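Local structure of AB hydrolase-1 domain-containing protein (Parabacteroides distasonis, 4Q34) at residues A[65-70]-A[129-134]; A[181-186]-A[193-198]; A[235-240]-A[270-275]; A[241-246]-A[314-319]. The protein is a putative esterase of the alpha/beta-hydrolase family whose substrate is not known, probably cleaving ester bonds. All coordinates share one frame; numbering follows the deposited sequence. Where two conformers were deposited one is given.

Contact 1 of 4, residues A[65-70]-A[129-134]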
# COMPACT_ATOMS: atom_id res chain seq x y z
N THR A 65 4.15 9.25 -11.07
CA THR A 65 4.38 10.62 -10.63
C THR A 65 3.04 11.31 -10.40
O THR A 65 1.98 10.87 -10.89
CB THR A 65 5.22 11.39 -11.68
OG1 THR A 65 4.42 11.71 -12.85
CG2 THR A 65 6.44 10.61 -12.09
N PRO A 66 3.04 12.44 -9.68
CA PRO A 66 1.74 13.05 -9.42
C PRO A 66 0.96 13.51 -10.67
O PRO A 66 -0.27 13.55 -10.66
CB PRO A 66 2.07 14.23 -8.50
CG PRO A 66 3.50 14.19 -8.21
CD PRO A 66 4.16 13.08 -8.98
N ASP A 67 1.69 13.82 -11.74
CA ASP A 67 1.10 14.20 -13.00
C ASP A 67 0.84 13.05 -13.97
O ASP A 67 0.41 13.28 -15.10
CB ASP A 67 1.95 15.26 -13.70
CG ASP A 67 3.35 14.78 -14.02
OD1 ASP A 67 4.06 14.25 -13.14
OD2 ASP A 67 3.74 14.96 -15.19
N GLY A 68 1.05 11.82 -13.52
CA GLY A 68 0.62 10.65 -14.24
C GLY A 68 1.64 9.92 -15.11
O GLY A 68 1.25 9.04 -15.88
N ARG A 69 2.92 10.23 -14.95
CA ARG A 69 4.01 9.63 -15.74
C ARG A 69 4.63 8.47 -14.97
O ARG A 69 4.42 8.30 -13.76
CB ARG A 69 5.11 10.68 -16.05
CG ARG A 69 4.67 11.74 -17.03
CD ARG A 69 5.72 12.84 -17.18
NE ARG A 69 5.88 13.46 -15.88
CZ ARG A 69 6.89 13.29 -15.04
NH1 ARG A 69 7.97 12.58 -15.36
NH2 ARG A 69 6.85 13.89 -13.87
N GLU A 70 5.40 7.64 -15.67
CA GLU A 70 6.04 6.52 -14.98
C GLU A 70 7.09 6.99 -14.02
O GLU A 70 7.83 7.95 -14.29
CB GLU A 70 6.70 5.61 -16.02
CG GLU A 70 5.70 4.87 -16.88
CD GLU A 70 6.41 3.76 -17.62
OE1 GLU A 70 7.56 4.01 -18.06
OE2 GLU A 70 5.88 2.64 -17.67
N GLN A 129 10.70 21.60 -12.32
CA GLN A 129 10.42 20.37 -13.07
C GLN A 129 9.20 19.66 -12.47
O GLN A 129 9.25 18.50 -12.05
CB GLN A 129 11.66 19.45 -13.01
CG GLN A 129 12.87 19.96 -13.77
CD GLN A 129 12.79 19.78 -15.27
OE1 GLN A 129 11.85 19.21 -15.79
NE2 GLN A 129 13.79 20.28 -15.98
N PHE A 130 8.09 20.38 -12.43
CA PHE A 130 6.88 19.94 -11.77
C PHE A 130 5.72 20.54 -12.56
O PHE A 130 5.71 21.76 -12.93
CB PHE A 130 6.93 20.38 -10.30
CG PHE A 130 5.91 19.74 -9.40
CD1 PHE A 130 4.61 20.27 -9.27
CD2 PHE A 130 6.27 18.65 -8.64
CE1 PHE A 130 3.69 19.72 -8.41
CE2 PHE A 130 5.35 18.08 -7.76
CZ PHE A 130 4.06 18.60 -7.66
N LYS A 131 4.74 19.70 -12.86
CA LYS A 131 3.54 20.14 -13.58
C LYS A 131 2.70 21.07 -12.72
O LYS A 131 2.52 20.82 -11.53
CB LYS A 131 2.72 18.95 -14.08
CG LYS A 131 1.89 19.36 -15.30
CD LYS A 131 0.99 18.24 -15.82
CE LYS A 131 0.10 18.73 -16.96
NZ LYS A 131 -0.55 17.55 -17.59
N ARG A 132 2.19 22.14 -13.31
CA ARG A 132 1.61 23.24 -12.53
C ARG A 132 0.08 23.20 -12.39
O ARG A 132 -0.50 24.17 -11.93
CB ARG A 132 2.03 24.60 -13.14
CG ARG A 132 3.51 24.92 -13.04
CD ARG A 132 3.92 25.80 -14.22
NE ARG A 132 5.12 26.60 -13.99
CZ ARG A 132 6.34 26.11 -13.77
NH1 ARG A 132 6.53 24.81 -13.71
NH2 ARG A 132 7.36 26.94 -13.59
N ASP A 133 -0.56 22.12 -12.79
CA ASP A 133 -2.05 22.06 -12.76
C ASP A 133 -2.58 21.58 -11.39
O ASP A 133 -1.84 21.01 -10.59
CB ASP A 133 -2.58 21.12 -13.84
CG ASP A 133 -2.14 19.68 -13.62
OD1 ASP A 133 -0.93 19.43 -13.67
OD2 ASP A 133 -2.98 18.79 -13.38
N LYS A 134 -3.86 21.82 -11.16
CA LYS A 134 -4.50 21.44 -9.91
C LYS A 134 -4.56 19.95 -9.63
O LYS A 134 -4.44 19.56 -8.49
CB LYS A 134 -5.93 21.97 -9.88
CG LYS A 134 -6.04 23.44 -9.59
CD LYS A 134 -7.25 23.67 -8.69
CE LYS A 134 -7.50 25.14 -8.44
NZ LYS A 134 -7.83 25.86 -9.69
O HOH W 1 4.72 17.05 -11.81
O HOH W 2 -1.08 15.27 -16.10

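Contact 2 of 4, residues A[181-186]-A[193-198]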
# COMPACT_ATOMS: atom_id res chain seq x y z
N VAL A 181 17.68 6.09 7.61
CA VAL A 181 17.25 4.69 7.63
C VAL A 181 18.32 3.85 6.94
O VAL A 181 18.74 2.85 7.45
CB VAL A 181 15.85 4.48 7.05
CG1 VAL A 181 15.53 3.01 6.93
CG2 VAL A 181 14.82 5.20 7.92
N GLY A 182 18.75 4.29 5.75
CA GLY A 182 19.84 3.69 5.01
C GLY A 182 21.12 3.59 5.81
O GLY A 182 21.75 2.52 5.88
N TRP A 183 21.51 4.69 6.48
CA TRP A 183 22.78 4.70 7.20
C TRP A 183 22.73 3.69 8.35
O TRP A 183 23.73 3.03 8.62
CB TRP A 183 23.21 6.08 7.70
CG TRP A 183 23.08 7.21 6.76
CD1 TRP A 183 22.64 8.45 7.07
CD2 TRP A 183 23.38 7.25 5.35
NE1 TRP A 183 22.63 9.26 5.97
CE2 TRP A 183 23.07 8.54 4.89
CE3 TRP A 183 23.84 6.31 4.42
CZ2 TRP A 183 23.22 8.92 3.56
CZ3 TRP A 183 24.02 6.71 3.10
CH2 TRP A 183 23.68 7.99 2.67
N ASN A 184 21.57 3.55 8.98
CA ASN A 184 21.37 2.59 10.05
C ASN A 184 21.34 1.13 9.54
O ASN A 184 21.91 0.22 10.17
CB ASN A 184 20.09 2.92 10.84
CG ASN A 184 20.30 4.00 11.89
OD1 ASN A 184 20.82 3.72 12.95
ND2 ASN A 184 19.96 5.23 11.59
N THR A 185 20.67 0.92 8.42
CA THR A 185 20.47 -0.42 7.88
C THR A 185 21.84 -1.01 7.48
O THR A 185 22.07 -2.24 7.64
CB THR A 185 19.52 -0.39 6.70
OG1 THR A 185 18.32 0.28 7.05
CG2 THR A 185 19.18 -1.81 6.23
N LEU A 186 22.76 -0.18 6.99
CA LEU A 186 24.07 -0.64 6.59
C LEU A 186 24.82 -1.39 7.72
O LEU A 186 25.58 -2.33 7.47
CB LEU A 186 24.91 0.54 6.04
CG LEU A 186 26.27 0.18 5.43
CD1 LEU A 186 26.08 -0.58 4.12
CD2 LEU A 186 27.12 1.41 5.16
N LYS A 193 24.94 -3.70 -1.11
CA LYS A 193 26.13 -3.56 -1.95
C LYS A 193 26.51 -2.09 -2.22
O LYS A 193 27.63 -1.82 -2.62
CB LYS A 193 25.89 -4.25 -3.32
CG LYS A 193 25.75 -5.78 -3.28
CD LYS A 193 27.09 -6.46 -3.09
CE LYS A 193 27.99 -6.33 -4.33
NZ LYS A 193 29.20 -7.18 -4.14
N ALA A 194 25.55 -1.19 -2.05
CA ALA A 194 25.68 0.22 -2.44
C ALA A 194 24.44 0.94 -2.00
O ALA A 194 23.37 0.33 -1.82
CB ALA A 194 25.89 0.40 -3.95
N ILE A 195 24.58 2.24 -1.85
CA ILE A 195 23.46 3.09 -1.45
C ILE A 195 23.46 4.32 -2.34
O ILE A 195 24.50 4.98 -2.43
CB ILE A 195 23.55 3.56 0.00
CG1 ILE A 195 23.58 2.40 0.98
CG2 ILE A 195 22.40 4.50 0.33
CD1 ILE A 195 23.94 2.78 2.40
N ALA A 196 22.30 4.60 -2.95
CA ALA A 196 22.04 5.87 -3.62
C ALA A 196 20.95 6.58 -2.84
O ALA A 196 19.87 6.01 -2.62
CB ALA A 196 21.57 5.66 -5.06
N SER A 197 21.19 7.83 -2.49
CA SER A 197 20.23 8.58 -1.70
C SER A 197 19.86 9.91 -2.34
O SER A 197 20.77 10.71 -2.70
CB SER A 197 20.75 8.80 -0.27
OG SER A 197 19.73 9.32 0.57
N TYR A 198 18.55 10.14 -2.47
CA TYR A 198 18.03 11.40 -2.97
C TYR A 198 17.72 12.33 -1.79
O TYR A 198 16.92 11.97 -0.91
CB TYR A 198 16.77 11.21 -3.84
CG TYR A 198 17.12 10.53 -5.13
CD1 TYR A 198 17.55 11.26 -6.23
CD2 TYR A 198 17.13 9.18 -5.19
CE1 TYR A 198 17.96 10.63 -7.38
CE2 TYR A 198 17.53 8.51 -6.32
CZ TYR A 198 17.94 9.25 -7.44
OH TYR A 198 18.37 8.61 -8.59

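Contact 3 of 4, residues A[235-240]-A[270-275]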
# COMPACT_ATOMS: atom_id res chain seq x y z
N MSE A 235 33.85 4.01 10.01
CA MSE A 235 34.58 3.29 8.94
C MSE A 235 33.70 2.37 8.15
O MSE A 235 34.04 2.01 7.01
CB MSE A 235 35.77 2.47 9.47
CG MSE A 235 36.84 3.35 10.10
SE MSE A 235 37.74 4.56 8.79
CE MSE A 235 38.27 3.14 7.50
N GLU A 236 32.56 1.94 8.70
CA GLU A 236 31.65 1.08 7.93
C GLU A 236 31.13 1.77 6.68
O GLU A 236 30.89 1.10 5.68
CB GLU A 236 30.48 0.50 8.77
CG GLU A 236 30.83 -0.10 10.13
CD GLU A 236 31.52 -1.45 10.09
OE1 GLU A 236 31.76 -1.97 8.97
OE2 GLU A 236 31.81 -1.97 11.21
N TYR A 237 31.05 3.12 6.67
CA TYR A 237 30.52 3.84 5.53
C TYR A 237 31.55 4.00 4.39
O TYR A 237 31.24 4.61 3.38
CB TYR A 237 29.97 5.22 5.98
CG TYR A 237 28.86 5.00 6.99
CD1 TYR A 237 27.59 4.66 6.57
CD2 TYR A 237 29.08 5.13 8.35
CE1 TYR A 237 26.57 4.38 7.48
CE2 TYR A 237 28.07 4.89 9.25
CZ TYR A 237 26.82 4.50 8.82
OH TYR A 237 25.81 4.29 9.76
N THR A 238 32.77 3.48 4.60
CA THR A 238 33.80 3.46 3.59
C THR A 238 33.72 2.21 2.75
O THR A 238 34.50 2.09 1.81
CB THR A 238 35.25 3.55 4.14
OG1 THR A 238 35.60 2.33 4.84
CG2 THR A 238 35.45 4.78 5.04
N LYS A 239 32.87 1.26 3.14
CA LYS A 239 32.98 -0.11 2.63
C LYS A 239 32.10 -0.41 1.41
O LYS A 239 32.26 -1.46 0.81
CB LYS A 239 32.68 -1.08 3.77
CG LYS A 239 33.79 -1.08 4.84
CD LYS A 239 33.45 -1.99 5.99
CE LYS A 239 34.44 -1.81 7.13
NZ LYS A 239 34.16 -2.77 8.22
N VAL A 240 31.19 0.49 1.05
CA VAL A 240 30.34 0.33 -0.14
C VAL A 240 30.28 1.65 -0.87
O VAL A 240 30.38 2.74 -0.25
CB VAL A 240 28.90 -0.10 0.21
CG1 VAL A 240 28.91 -1.40 0.97
CG2 VAL A 240 28.18 0.98 1.01
N LYS A 270 28.78 17.03 1.37
CA LYS A 270 30.08 17.15 0.74
C LYS A 270 31.22 17.01 1.74
O LYS A 270 32.25 16.41 1.42
CB LYS A 270 30.20 18.47 -0.04
CG LYS A 270 29.26 18.46 -1.25
CD LYS A 270 29.64 19.48 -2.30
CE LYS A 270 29.06 20.80 -1.95
NZ LYS A 270 29.35 21.75 -3.06
N ILE A 271 31.04 17.52 2.96
CA ILE A 271 32.04 17.38 4.00
C ILE A 271 32.15 15.92 4.43
O ILE A 271 33.26 15.38 4.51
CB ILE A 271 31.71 18.27 5.21
CG1 ILE A 271 31.86 19.75 4.78
CG2 ILE A 271 32.61 17.92 6.39
CD1 ILE A 271 31.27 20.75 5.78
N TRP A 272 31.00 15.30 4.66
CA TRP A 272 30.90 13.88 5.01
C TRP A 272 31.58 12.97 3.98
O TRP A 272 32.40 12.12 4.34
CB TRP A 272 29.43 13.50 5.13
CG TRP A 272 29.12 12.14 5.71
CD1 TRP A 272 29.32 11.75 7.00
CD2 TRP A 272 28.45 11.06 5.07
NE1 TRP A 272 28.84 10.47 7.19
CE2 TRP A 272 28.30 10.02 6.01
CE3 TRP A 272 27.97 10.85 3.76
CZ2 TRP A 272 27.72 8.83 5.71
CZ3 TRP A 272 27.39 9.64 3.46
CH2 TRP A 272 27.26 8.65 4.42
N ALA A 273 31.31 13.23 2.70
CA ALA A 273 31.91 12.46 1.60
C ALA A 273 33.43 12.61 1.62
O ALA A 273 34.16 11.64 1.49
CB ALA A 273 31.36 12.91 0.25
N LYS A 274 33.90 13.84 1.78
CA LYS A 274 35.34 14.10 1.82
C LYS A 274 36.01 13.30 2.96
O LYS A 274 37.03 12.63 2.77
CB LYS A 274 35.59 15.61 1.91
CG LYS A 274 37.04 16.01 2.13
CD LYS A 274 37.95 15.45 1.07
CE LYS A 274 39.28 16.19 1.07
NZ LYS A 274 40.27 15.44 0.25
N MSE A 275 35.40 13.35 4.15
CA MSE A 275 35.95 12.68 5.29
C MSE A 275 35.99 11.20 5.09
O MSE A 275 36.97 10.56 5.43
CB MSE A 275 35.15 13.04 6.54
CG MSE A 275 35.51 14.47 6.90
SE MSE A 275 34.46 14.98 8.48
CE MSE A 275 35.04 13.46 9.60

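Contact 4 of 4, residues A[241-246]-A[314-319]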
# COMPACT_ATOMS: atom_id res chain seq x y z
N PRO A 241 30.08 1.60 -2.18
CA PRO A 241 29.88 2.87 -2.87
C PRO A 241 28.59 3.57 -2.49
O PRO A 241 27.54 2.94 -2.34
CB PRO A 241 29.82 2.49 -4.37
CG PRO A 241 29.91 1.03 -4.43
CD PRO A 241 30.02 0.42 -3.06
N ILE A 242 28.68 4.89 -2.31
CA ILE A 242 27.53 5.70 -1.98
C ILE A 242 27.46 6.90 -2.91
O ILE A 242 28.49 7.51 -3.20
CB ILE A 242 27.63 6.19 -0.52
CG1 ILE A 242 27.63 5.00 0.44
CG2 ILE A 242 26.51 7.15 -0.18
CD1 ILE A 242 27.92 5.34 1.89
N VAL A 243 26.26 7.17 -3.42
CA VAL A 243 26.00 8.40 -4.19
C VAL A 243 24.82 9.15 -3.53
O VAL A 243 23.88 8.56 -3.07
CB VAL A 243 25.80 8.13 -5.72
CG1 VAL A 243 24.53 7.33 -5.99
CG2 VAL A 243 25.72 9.44 -6.51
N ILE A 244 24.92 10.47 -3.53
CA ILE A 244 23.93 11.35 -2.93
C ILE A 244 23.57 12.41 -3.96
O ILE A 244 24.49 13.00 -4.53
CB ILE A 244 24.50 11.99 -1.67
CG1 ILE A 244 24.67 10.91 -0.58
CG2 ILE A 244 23.59 13.08 -1.13
CD1 ILE A 244 25.67 11.30 0.48
N TYR A 245 22.26 12.62 -4.21
CA TYR A 245 21.78 13.62 -5.17
C TYR A 245 20.97 14.72 -4.48
O TYR A 245 20.13 14.44 -3.63
CB TYR A 245 20.90 12.99 -6.26
CG TYR A 245 21.56 11.91 -7.06
CD1 TYR A 245 22.37 12.19 -8.14
CD2 TYR A 245 21.34 10.57 -6.74
CE1 TYR A 245 22.99 11.19 -8.88
CE2 TYR A 245 21.92 9.56 -7.49
CZ TYR A 245 22.76 9.87 -8.55
OH TYR A 245 23.33 8.85 -9.28
N TYR A 246 21.24 15.98 -4.84
CA TYR A 246 20.42 17.11 -4.44
C TYR A 246 19.96 17.87 -5.67
O TYR A 246 20.73 18.08 -6.62
CB TYR A 246 21.15 18.08 -3.46
CG TYR A 246 21.24 17.54 -2.06
CD1 TYR A 246 20.22 17.76 -1.14
CD2 TYR A 246 22.32 16.78 -1.66
CE1 TYR A 246 20.28 17.20 0.14
CE2 TYR A 246 22.38 16.22 -0.38
CZ TYR A 246 21.37 16.42 0.49
OH TYR A 246 21.44 15.86 1.76
N SER A 314 21.44 5.03 -13.43
CA SER A 314 21.88 3.84 -14.22
C SER A 314 23.37 3.92 -14.53
O SER A 314 24.07 2.94 -14.51
CB SER A 314 21.13 3.72 -15.54
OG SER A 314 19.79 3.30 -15.36
N GLU A 315 23.86 5.12 -14.85
CA GLU A 315 25.24 5.30 -15.17
C GLU A 315 26.13 4.92 -13.97
O GLU A 315 27.12 4.21 -14.10
CB GLU A 315 25.48 6.78 -15.64
CG GLU A 315 26.94 7.12 -15.94
CD GLU A 315 27.13 8.56 -16.44
OE1 GLU A 315 26.95 9.44 -15.61
OE2 GLU A 315 27.48 8.75 -17.63
N TRP A 316 25.79 5.46 -12.80
CA TRP A 316 26.55 5.17 -11.58
C TRP A 316 26.52 3.69 -11.27
O TRP A 316 27.54 3.09 -10.95
CB TRP A 316 25.96 5.96 -10.44
CG TRP A 316 26.71 5.88 -9.20
CD1 TRP A 316 27.86 6.54 -8.88
CD2 TRP A 316 26.38 5.09 -8.06
NE1 TRP A 316 28.26 6.19 -7.61
CE2 TRP A 316 27.37 5.31 -7.08
CE3 TRP A 316 25.35 4.21 -7.78
CZ2 TRP A 316 27.34 4.71 -5.82
CZ3 TRP A 316 25.31 3.62 -6.51
CH2 TRP A 316 26.31 3.89 -5.56
N LEU A 317 25.34 3.11 -11.33
CA LEU A 317 25.20 1.68 -11.06
C LEU A 317 26.13 0.92 -12.00
O LEU A 317 26.82 -0.01 -11.59
CB LEU A 317 23.76 1.25 -11.24
CG LEU A 317 22.74 1.75 -10.22
CD1 LEU A 317 21.31 1.41 -10.66
CD2 LEU A 317 23.06 1.23 -8.83
N HIS A 318 26.20 1.36 -13.27
CA HIS A 318 27.04 0.67 -14.21
C HIS A 318 28.52 0.79 -13.84
O HIS A 318 29.26 -0.20 -13.87
CB HIS A 318 26.80 1.22 -15.61
CG HIS A 318 27.61 0.52 -16.63
ND1 HIS A 318 27.32 -0.76 -17.03
CD2 HIS A 318 28.77 0.86 -17.22
CE1 HIS A 318 28.24 -1.15 -17.90
NE2 HIS A 318 29.13 -0.17 -18.03
N THR A 319 28.96 1.99 -13.46
CA THR A 319 30.39 2.18 -13.19
C THR A 319 30.83 1.45 -11.93
O THR A 319 32.02 1.22 -11.73
CB THR A 319 30.78 3.67 -13.07
OG1 THR A 319 30.12 4.22 -11.95
CG2 THR A 319 30.46 4.43 -14.32
O HOH W 3 30.29 6.83 -5.25

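Contact 1 of 4, residues A[65-70]-A[129-134]
Two loops run past one another with the CA atoms of Asp67 and Lys131 6.4 Å apart, Asp67 lying in a type I beta turn from Thr65 to Gly68. The contact joins the loop between strand 49-52 and helix 72-78 to the loop just before helix 134-142, whose Tyr140 meets the Phe130 ring edge-to-face. Asp67 and Lys131 touch through aliphatic parts: CB of Asp67 lies 3.8 Å from CD of Lys131, and the lysine chain, with CG anti to the backbone N (chi1 -155°), runs out extended alongside it. CG of Pro66 approaches CE2 of Phe130 obliquely. Arg69 grips the Asp67 carboxylate, turned back into its own loop, side-on: NE reaches OD2 at 2.7 Å in the guanidinium plane and NH2 reaches OD1, while OG1 of Thr65 comes to OD1 from above the carboxylate plane at 2.6 Å. Two waters bridge the loops, one from N of Lys131 to OD1 of Asp67 (weakly), the other from O of Asp67 to NZ of Lys131. An alanine at Asp67 removes the carboxylate, and the Arg69 guanidinium, though still bonded to O of Ser302, would probably be left without its charge mate and held less firmly. NZ of Lys131 stays 5.6 Å from OD2 of Asp67, so their attraction probably acts at a distance and direct contact is apolar, supplemented by water.

Contact 2 of 4, residues A[181-186]-A[193-198]
O of Val181 is gripped twice from one turn further along its helix, by N of Thr185 at 2.9 Å and by OG1 of Thr185 at 2.6 Å, the hydroxyl standing above the carbonyl plane. This bond ties the threonine hydroxyl to its own helix, while the apolar side chains of the helix meet the strand, where Ile195 is the central residue. Its CG2 lies 3.9 Å from CZ3 of Trp183, and its CD1 reaches both CZ3 and CE3 of the same indole, an oblique approach to the six-membered ring. The CG1 branch of Ile195 lies anti to the carbonyl carbon (chi1 -60°), which carries CD1 on to CD1 of Leu186 at 4.3 Å as well. Gly182 has its CA nearest that of Ile195, at 7.4 Å; with no side chain at Gly182, its backbone O is what meets CD1 of Ile195, at 4.1 Å. Further along the strand, CB of Ser197 touches CH2 of Trp183, while OG of Ser197 is hydrogen-bonded to Thr174 on the neighbouring strand. Trp272 meets the same indole with its plane turned by about 45°. Helix segment 181-185 and strand segment 193-198 run nearly antiparallel, at 165° with axes 10.0 Å apart, as in a beta-alpha-beta crossover: strand 170-175, helix 178-185 and strand 192-198 form such a unit in the alpha/beta-hydrolase fold.

Contact 3 of 4, residues A[235-240]-A[270-275]
The rings of Tyr237 and Trp272 meet obliquely, with their planes at 54° and the tyrosine centroid 6.0 Å from that of the indole six-membered ring. The touch is narrow: CZ2 of Trp272 comes to CG of Tyr237 at 4.2 Å, the two side chains crossing at about a right angle. Elsewhere round the indole, Phe206 packs edge-to-face. Trp272 reaches the loop because its first torsion (chi1 -170°) points CG away from the backbone N and swings the indole out from the helix. The polar ends are both satisfied outside the pair, Tyr237 OH by O of Trp183 and Trp272 NE1 by O of Pro205, which holds the far end of the tyrosine and helps to fix the turn of the indole. Around the tyrosine, residues 235-239 are tied by their own bonds. O of Met235, a selenomethionine, accepts N of Thr238 and, in the carbonyl plane at 2.7 Å, OG1 of Thr238; NZ of Lys239 forms a salt bridge with OE1 of Glu236. The contact thus joins helix 257-277 to the loop that leads into strand 242-246, an aromatic cluster on the flank of the alpha/beta-hydrolase sheet where the helices 178-185 and 257-277 come together.

Contact 4 of 4, residues A[241-246]-A[314-319]
Val243 sits over one face of the Trp316 indole: its CG1 makes a CH-pi contact 3.5 Å from the centroid of the six-membered ring, only 8° off the ring normal, and its CB lies 3.5 Å from CE2. The indole rim meets the backbone at Pro241, whose O lies at the edge, 3.6 Å from CH2 of Trp316, and CB of Pro241 touches CZ2 of the same ring. At the other end OH of Tyr245 comes 4.1 Å from CB of Trp316. A water in the ring plane accepts from NE1 of Trp316 and reaches O of Ile242 at 2.8 Å. A chi1 of -173° sends the indole across to the strand. Helix segment 314-319 runs nearly antiparallel to strand 242-246, at 167° with axes 10.4 Å apart; it belongs to helix 306-319, which lies against the central sheet of the alpha/beta-hydrolase fold. Were Trp316 a leucine, Val243 would probably lose the flat face it rests on, a gap would open against Pro241, and the water would lose its indole donor. The strand itself is positioned by backbone bonds to its neighbours, Val243 pairing with Ile195 and Ser197 and Ile242 with Asp282 and Thr284, while Tyr245 stacks on Tyr198 and Trp316 also rests on Ala194.

In the fold
Contacts 2, 3 and 4 form one connected region, their centres 12 to 14 Å apart, whereas contact 1 lies about 25 to 35 Å from them, centre to centre, and touches none. Strands 192-198 of contact 2 and 242-246 of contact 4 are parallel neighbours in the main sheet. Ile195 points to helix 178-185 while Ala194 touches Trp316 of helix 306-319, so these two helices cover opposite faces of the sheet. Contact 3 lies beside both: its loop 235-240 runs straight into strand 242-246. Along the chain contacts 1 and 2 come in series, while 3 and 4 interlock, helix 257-277 following strand 242-246. Contact 1 joins loops at a distance from this sandwich of helices and sheet.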